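Local coordinates for pyruvate kinase 1 (Trypanosoma brucei brucei, PDB 4KCT), which catalyses transfer of the phosphate of phosphoenolpyruvate to ADP, giving pyruvate and ATP, and also has an intrinsic decarboxylase activity, at the interface of chains A and B. Residues are numbered along the deposited sequence; one frame, centred on the assembly and turned at random. Chains: chain A/B, Pyruvate kinase 1.

Contact 1 and contact 2 are twins related by the two-fold axis between chains A and B, and the centres of their C-alpha atoms lie about 19 Å apart. Each sets the C-terminal end of helix 377-392 of one chain on the loop before the same helix of the other. Contact 3 adjoins contact 2, about 6 Å between C-alpha centres, and shares A:Met375 and A:Ala380 with it; the C-alpha centres of contacts 1 and 3 are also about 19 Å apart. Together they show how a symmetric interface repeats one polar anchor with local variation and adds an apolar flank, joining two subunits of the deposited tetramer.

Contact 1: the interface of chains A and B. Residues chain A 390-391; chain B 368, 373-375, 380, 383.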
loop_
_atom_site.group_PDB
_atom_site.type_symbol
_atom_site.label_atom_id
_atom_site.label_comp_id
_atom_site.label_asym_id
_atom_site.label_seq_id
_atom_site.Cartn_x
_atom_site.Cartn_y
_atom_site.Cartn_z
ATOM N N PHE A 390 -16.798 6.088 10.119
ATOM C CA PHE A 390 -16.504 6.210 8.702
ATOM C C PHE A 390 -17.399 5.280 7.878
ATOM O O PHE A 390 -17.892 5.680 6.829
ATOM C CB PHE A 390 -15.017 5.924 8.425
ATOM C CG PHE A 390 -14.104 7.054 8.819
ATOM C CD1 PHE A 390 -14.231 8.326 8.211
ATOM C CD2 PHE A 390 -13.120 6.865 9.775
ATOM C CE1 PHE A 390 -13.300 9.340 8.487
ATOM C CE2 PHE A 390 -12.246 7.910 10.122
ATOM C CZ PHE A 390 -12.346 9.147 9.478
ATOM N N GLU A 391 -17.539 4.010 8.296
ATOM C CA GLU A 391 -18.295 3.040 7.450
ATOM C C GLU A 391 -19.750 3.466 7.256
ATOM O O GLU A 391 -20.341 3.211 6.199
ATOM C CB GLU A 391 -18.282 1.622 8.019
ATOM C CG GLU A 391 -16.937 1.123 8.497
ATOM C CD GLU A 391 -15.976 0.852 7.378
ATOM O OE1 GLU A 391 -14.942 0.193 7.645
ATOM O OE2 GLU A 391 -16.238 1.300 6.229
ATOM N N LYS B 368 -13.184 -5.573 2.914
ATOM C CA LYS B 368 -13.741 -4.303 3.363
ATOM C C LYS B 368 -13.587 -3.207 2.334
ATOM O O LYS B 368 -14.499 -2.418 2.123
ATOM C CB LYS B 368 -13.092 -3.869 4.670
ATOM C CG LYS B 368 -13.862 -2.782 5.385
ATOM C CD LYS B 368 -13.515 -2.776 6.863
ATOM C CE LYS B 368 -12.233 -2.036 7.084
ATOM N NZ LYS B 368 -12.395 -0.644 6.608
ATOM N N ILE B 373 -19.918 2.249 0.637
ATOM C CA ILE B 373 -20.126 3.129 1.799
ATOM C C ILE B 373 -21.240 4.132 1.418
ATOM O O ILE B 373 -21.218 4.647 0.332
ATOM C CB ILE B 373 -18.802 3.902 2.108
ATOM C CG1 ILE B 373 -17.634 2.917 2.341
ATOM C CG2 ILE B 373 -18.975 4.892 3.263
ATOM C CD1 ILE B 373 -17.915 1.841 3.379
ATOM N N PRO B 374 -22.256 4.332 2.289
ATOM C CA PRO B 374 -22.292 3.862 3.671
ATOM C C PRO B 374 -22.753 2.408 3.765
ATOM O O PRO B 374 -23.546 1.945 2.952
ATOM C CB PRO B 374 -23.325 4.784 4.332
ATOM C CG PRO B 374 -24.246 5.167 3.211
ATOM C CD PRO B 374 -23.365 5.263 1.990
ATOM N N MET B 375 -22.220 1.692 4.740
ATOM C CA MET B 375 -22.695 0.367 5.082
ATOM C C MET B 375 -23.995 0.487 5.849
ATOM O O MET B 375 -24.211 1.462 6.569
ATOM C CB MET B 375 -21.662 -0.330 5.993
ATOM C CG MET B 375 -20.342 -0.652 5.326
ATOM S SD MET B 375 -19.372 -1.635 6.498
ATOM C CE MET B 375 -17.869 -1.919 5.534
ATOM N N ALA B 380 -21.389 -2.339 9.537
ATOM C CA ALA B 380 -20.366 -1.484 10.196
ATOM C C ALA B 380 -19.991 -2.067 11.552
ATOM O O ALA B 380 -18.811 -2.158 11.884
ATOM C CB ALA B 380 -20.877 -0.064 10.364
ATOM N N SER B 383 -18.019 -5.613 10.841
ATOM C CA SER B 383 -16.664 -5.396 10.307
ATOM C C SER B 383 -15.744 -4.760 11.356
ATOM O O SER B 383 -14.591 -5.187 11.526
ATOM C CB SER B 383 -16.671 -4.562 8.993
ATOM O OG SER B 383 -17.280 -3.295 9.202
HETATM O O HOH W 1 -15.530 -1.282 10.137
#
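A:Glu391 meets B:Lys368 through two bent side chains. CG of the glutamate is anti to its carbonyl carbon (chi1 -45°), and a turn at chi2 (-71°) swings the carboxylate along B:Met375 toward the lysine. The lysine chain in turn bends at chi3 and chi4, crossing the glutamate at about a right angle and bringing its ammonium nitrogen NZ to 2.9 Å from carboxylate oxygen OE1. This salt bridge and hydrogen bond uses the syn lone pair of OE1, the one on the side of the other oxygen. A water also reaches OE1 at 3.0 Å and links it to the hydroxyl OG of B:Ser383, 2.8 Å from the water. The second carboxylate oxygen, OE2, lies 3.4 Å from CD1 of B:Ile373 and near the methyl CE of B:Met375. The extended methionine runs beside the glutamate in the same direction, its SD 3.8 Å from CB of A:Glu391, while the methyl of B:Ala380 also approaches that CB. Backbone pairing secures the base of the side chain: the amide N of B:Met375 donates to the carbonyl O of A:Glu391 at 2.8 Å. The glutamate lies in the last turn of helix 377-392 of chain A, docked between helix 362-369, the loop at 373-375 and the start of helix 377-392 of chain B.

Contact 2: the interface of chains A and B. Residues chain A 368, 373-375, 380; chain B 390-391, 393.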
loop_
_atom_site.group_PDB
_atom_site.type_symbol
_atom_site.label_atom_id
_atom_site.label_comp_id
_atom_site.label_asym_id
_atom_site.label_seq_id
_atom_site.Cartn_x
_atom_site.Cartn_y
_atom_site.Cartn_z
ATOM N N LYS A 368 -3.525 4.220 13.258
ATOM C CA LYS A 368 -3.829 2.858 13.694
ATOM C C LYS A 368 -2.705 1.867 13.346
ATOM O O LYS A 368 -2.339 1.014 14.160
ATOM C CB LYS A 368 -5.150 2.385 13.076
ATOM C CG LYS A 368 -5.651 1.087 13.679
ATOM C CD LYS A 368 -7.106 0.809 13.300
ATOM C CE LYS A 368 -7.193 -0.170 12.148
ATOM N NZ LYS A 368 -6.818 0.480 10.859
ATOM N N ILE A 373 0.430 -3.925 18.907
ATOM C CA ILE A 373 -0.651 -4.902 19.090
ATOM C C ILE A 373 -0.121 -5.954 20.062
ATOM O O ILE A 373 1.007 -6.364 19.927
ATOM C CB ILE A 373 -0.993 -5.597 17.741
ATOM C CG1 ILE A 373 -1.484 -4.583 16.706
ATOM C CG2 ILE A 373 -2.019 -6.709 17.940
ATOM C CD1 ILE A 373 -2.471 -3.571 17.254
ATOM N N PRO A 374 -0.918 -6.348 21.085
ATOM C CA PRO A 374 -2.350 -6.044 21.313
ATOM C C PRO A 374 -2.548 -4.641 21.917
ATOM O O PRO A 374 -1.726 -4.192 22.717
ATOM C CB PRO A 374 -2.762 -7.118 22.335
ATOM C CG PRO A 374 -1.504 -7.352 23.144
ATOM C CD PRO A 374 -0.379 -7.272 22.124
ATOM N N MET A 375 -3.626 -3.953 21.518
ATOM C CA MET A 375 -4.052 -2.722 22.182
ATOM C C MET A 375 -4.713 -3.107 23.492
ATOM O O MET A 375 -5.295 -4.170 23.576
ATOM C CB MET A 375 -5.127 -2.010 21.327
ATOM C CG MET A 375 -4.649 -1.493 19.999
ATOM S SD MET A 375 -6.018 -0.618 19.213
ATOM C CE MET A 375 -5.139 0.065 17.795
ATOM N N ALA A 380 -8.780 -0.418 21.445
ATOM C CA ALA A 380 -9.527 -1.181 20.427
ATOM C C ALA A 380 -10.969 -0.706 20.263
ATOM O O ALA A 380 -11.464 -0.527 19.127
ATOM C CB ALA A 380 -9.477 -2.663 20.731
ATOM N N PHE B 390 -8.768 -8.378 15.935
ATOM C CA PHE B 390 -7.360 -8.309 15.508
ATOM C C PHE B 390 -6.523 -7.422 16.454
ATOM O O PHE B 390 -5.374 -7.765 16.786
ATOM C CB PHE B 390 -7.233 -7.812 14.046
ATOM C CG PHE B 390 -7.617 -8.844 13.029
ATOM C CD1 PHE B 390 -6.911 -10.049 12.942
ATOM C CD2 PHE B 390 -8.635 -8.612 12.133
ATOM C CE1 PHE B 390 -7.311 -11.045 12.062
ATOM C CE2 PHE B 390 -8.947 -9.556 11.152
ATOM C CZ PHE B 390 -8.301 -10.779 11.136
ATOM N N GLU B 391 -7.066 -6.262 16.825
ATOM C CA GLU B 391 -6.278 -5.275 17.577
ATOM C C GLU B 391 -5.967 -5.779 18.968
ATOM O O GLU B 391 -4.937 -5.418 19.527
ATOM C CB GLU B 391 -6.992 -3.925 17.684
ATOM C CG GLU B 391 -7.522 -3.388 16.377
ATOM C CD GLU B 391 -6.465 -2.767 15.511
ATOM O OE1 GLU B 391 -6.843 -2.002 14.593
ATOM O OE2 GLU B 391 -5.261 -3.038 15.736
ATOM N N GLN B 393 -6.017 -9.093 19.791
ATOM C CA GLN B 393 -5.687 -10.516 19.659
ATOM C C GLN B 393 -6.694 -11.401 20.393
ATOM O O GLN B 393 -6.326 -12.297 21.167
ATOM C CB GLN B 393 -4.242 -10.803 20.150
ATOM C CG GLN B 393 -3.177 -10.069 19.347
ATOM C CD GLN B 393 -1.758 -10.302 19.889
ATOM O OE1 GLN B 393 -1.535 -10.386 21.095
ATOM N NE2 GLN B 393 -0.817 -10.366 19.003
#
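B:Glu391 and A:Met375 lie side by side and point the same way, the extended methionine offering SD to CB of the glutamate at 3.8 Å and its methyl CE to the carboxylate. Across this pair comes A:Lys368, whose chain stands at about a right angle to the glutamate, with its CG 3.4 Å from OE1 of B:Glu391. The last bend of the lysine (chi4 -74°) carries its ammonium nitrogen NZ aside, 4.5 Å from OE1 of B:Glu391, so the opposite charges are near neighbours without forming a salt bridge; any electrostatic attraction probably acts over that longer separation. A:Ile373 slants against the other carboxylate oxygen, with CD1 3.2 Å from OE2 of B:Glu391, and also turns its CG2 branch to 3.8 Å from CG of B:Gln393. That glutamine, just beyond the helix end, reaches out with an extended chain to meet the ring of A:Pro374 at a slant: its amide oxygen OE1 lies 3.5 Å from the proline CD. The cis peptide bond before A:Pro374 shapes the loop here, and the amide N of A:Met375 donates to the carbonyl O of B:Glu391 at 2.8 Å. Backbone bonding thus keeps the helix end and the cis-proline loop in register, while the lysine and carboxylate stand further apart than in the twin site, perhaps reflecting some freedom of the lysine end; the site contributes to joining the two subunits within the tetramer.

Contact 3: the interface of chains A and B. Residues chain A 375-377, 380-381; chain B 388, 392, 495.
Helix 377-392 takes part in this contact from both chains: the N-terminal turns of the chain A copy face the C-terminal turns of the chain B copy, and strand 492-497 of chain B closes in beside them. In the middle, the methyl CB of A:Ala380 abuts CG1 of B:Val392 at 3.3 Å, tighter than usual van der Waals contact. The valine puts this branch anti to its carbonyl carbon (chi1 -61°), where it also comes 3.6 Å from the backbone O of A:Met375. B:Leu495 extends the apolar patch from the strand by dividing its two methyl groups between neighbours. CD2 lies over the first helical turn, 3.8 Å from CA of A:Pro377, and reaches the A:Ala380 methyl at 3.9 Å; CD1 meets CG2 of A:Val381 at 4.0 Å. The leucine and A:Val381 side chains slide past each other in opposite directions, touching at these methyls. B:Ser388, a helical turn before B:Val392, brings its CB to the edge of the patch, 4.1 Å from the carbonyl O of A:Ala380. The small A:Ala380 probably allows the two helix ends to come close, and the patch adds apolar contact to the subunit interface of the pyruvate kinase tetramer.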
loop_
_atom_site.group_PDB
_atom_site.type_symbol
_atom_site.label_atom_id
_atom_site.label_comp_id
_atom_site.label_asym_id
_atom_site.label_seq_id
_atom_site.Cartn_x
_atom_site.Cartn_y
_atom_site.Cartn_z
ATOM N N MET A 375 -3.626 -3.953 21.518
ATOM C CA MET A 375 -4.052 -2.722 22.182
ATOM C C MET A 375 -4.713 -3.107 23.492
ATOM O O MET A 375 -5.295 -4.170 23.576
ATOM C CB MET A 375 -5.127 -2.010 21.327
ATOM C CG MET A 375 -4.649 -1.493 19.999
ATOM S SD MET A 375 -6.018 -0.618 19.213
ATOM C CE MET A 375 -5.139 0.065 17.795
ATOM N N CYS A 376 -4.843 -2.151 24.408
ATOM C CA CYS A 376 -5.765 -2.278 25.534
ATOM C C CYS A 376 -7.184 -2.271 24.995
ATOM O O CYS A 376 -7.428 -1.748 23.905
ATOM C CB CYS A 376 -5.582 -1.107 26.510
ATOM S SG CYS A 376 -3.919 -0.939 27.191
ATOM N N PRO A 377 -8.124 -2.872 25.737
ATOM C CA PRO A 377 -9.503 -2.975 25.248
ATOM C C PRO A 377 -10.122 -1.617 24.949
ATOM O O PRO A 377 -10.818 -1.481 23.955
ATOM C CB PRO A 377 -10.264 -3.681 26.395
ATOM C CG PRO A 377 -9.226 -4.185 27.349
ATOM C CD PRO A 377 -7.895 -3.573 27.020
ATOM N N ALA A 380 -8.780 -0.418 21.445
ATOM C CA ALA A 380 -9.527 -1.181 20.427
ATOM C C ALA A 380 -10.969 -0.706 20.263
ATOM O O ALA A 380 -11.464 -0.527 19.127
ATOM C CB ALA A 380 -9.477 -2.663 20.731
ATOM N N VAL A 381 -11.649 -0.467 21.378
ATOM C CA VAL A 381 -13.039 0.022 21.309
ATOM C C VAL A 381 -13.107 1.415 20.633
ATOM O O VAL A 381 -13.932 1.653 19.725
ATOM C CB VAL A 381 -13.711 0.033 22.716
ATOM C CG1 VAL A 381 -14.991 0.888 22.714
ATOM C CG2 VAL A 381 -14.030 -1.414 23.164
ATOM N N SER B 388 -11.566 -5.037 15.840
ATOM C CA SER B 388 -11.206 -4.983 17.248
ATOM C C SER B 388 -10.652 -6.324 17.752
ATOM O O SER B 388 -9.694 -6.339 18.549
ATOM C CB SER B 388 -12.355 -4.448 18.125
ATOM O OG SER B 388 -13.328 -5.433 18.383
ATOM N N VAL B 392 -6.893 -6.533 19.569
ATOM C CA VAL B 392 -6.657 -7.058 20.948
ATOM C C VAL B 392 -6.205 -8.503 20.972
ATOM O O VAL B 392 -6.090 -9.089 22.039
ATOM C CB VAL B 392 -7.887 -6.920 21.896
ATOM C CG1 VAL B 392 -8.262 -5.485 22.057
ATOM C CG2 VAL B 392 -9.086 -7.796 21.435
ATOM N N LEU B 495 -16.120 -5.521 24.381
ATOM C CA LEU B 495 -14.997 -6.347 24.691
ATOM C C LEU B 495 -15.088 -6.754 26.157
ATOM O O LEU B 495 -15.162 -5.887 27.037
ATOM C CB LEU B 495 -13.696 -5.586 24.445
ATOM C CG LEU B 495 -13.086 -5.748 23.032
ATOM C CD1 LEU B 495 -14.063 -5.215 21.998
ATOM C CD2 LEU B 495 -11.778 -4.958 22.959
#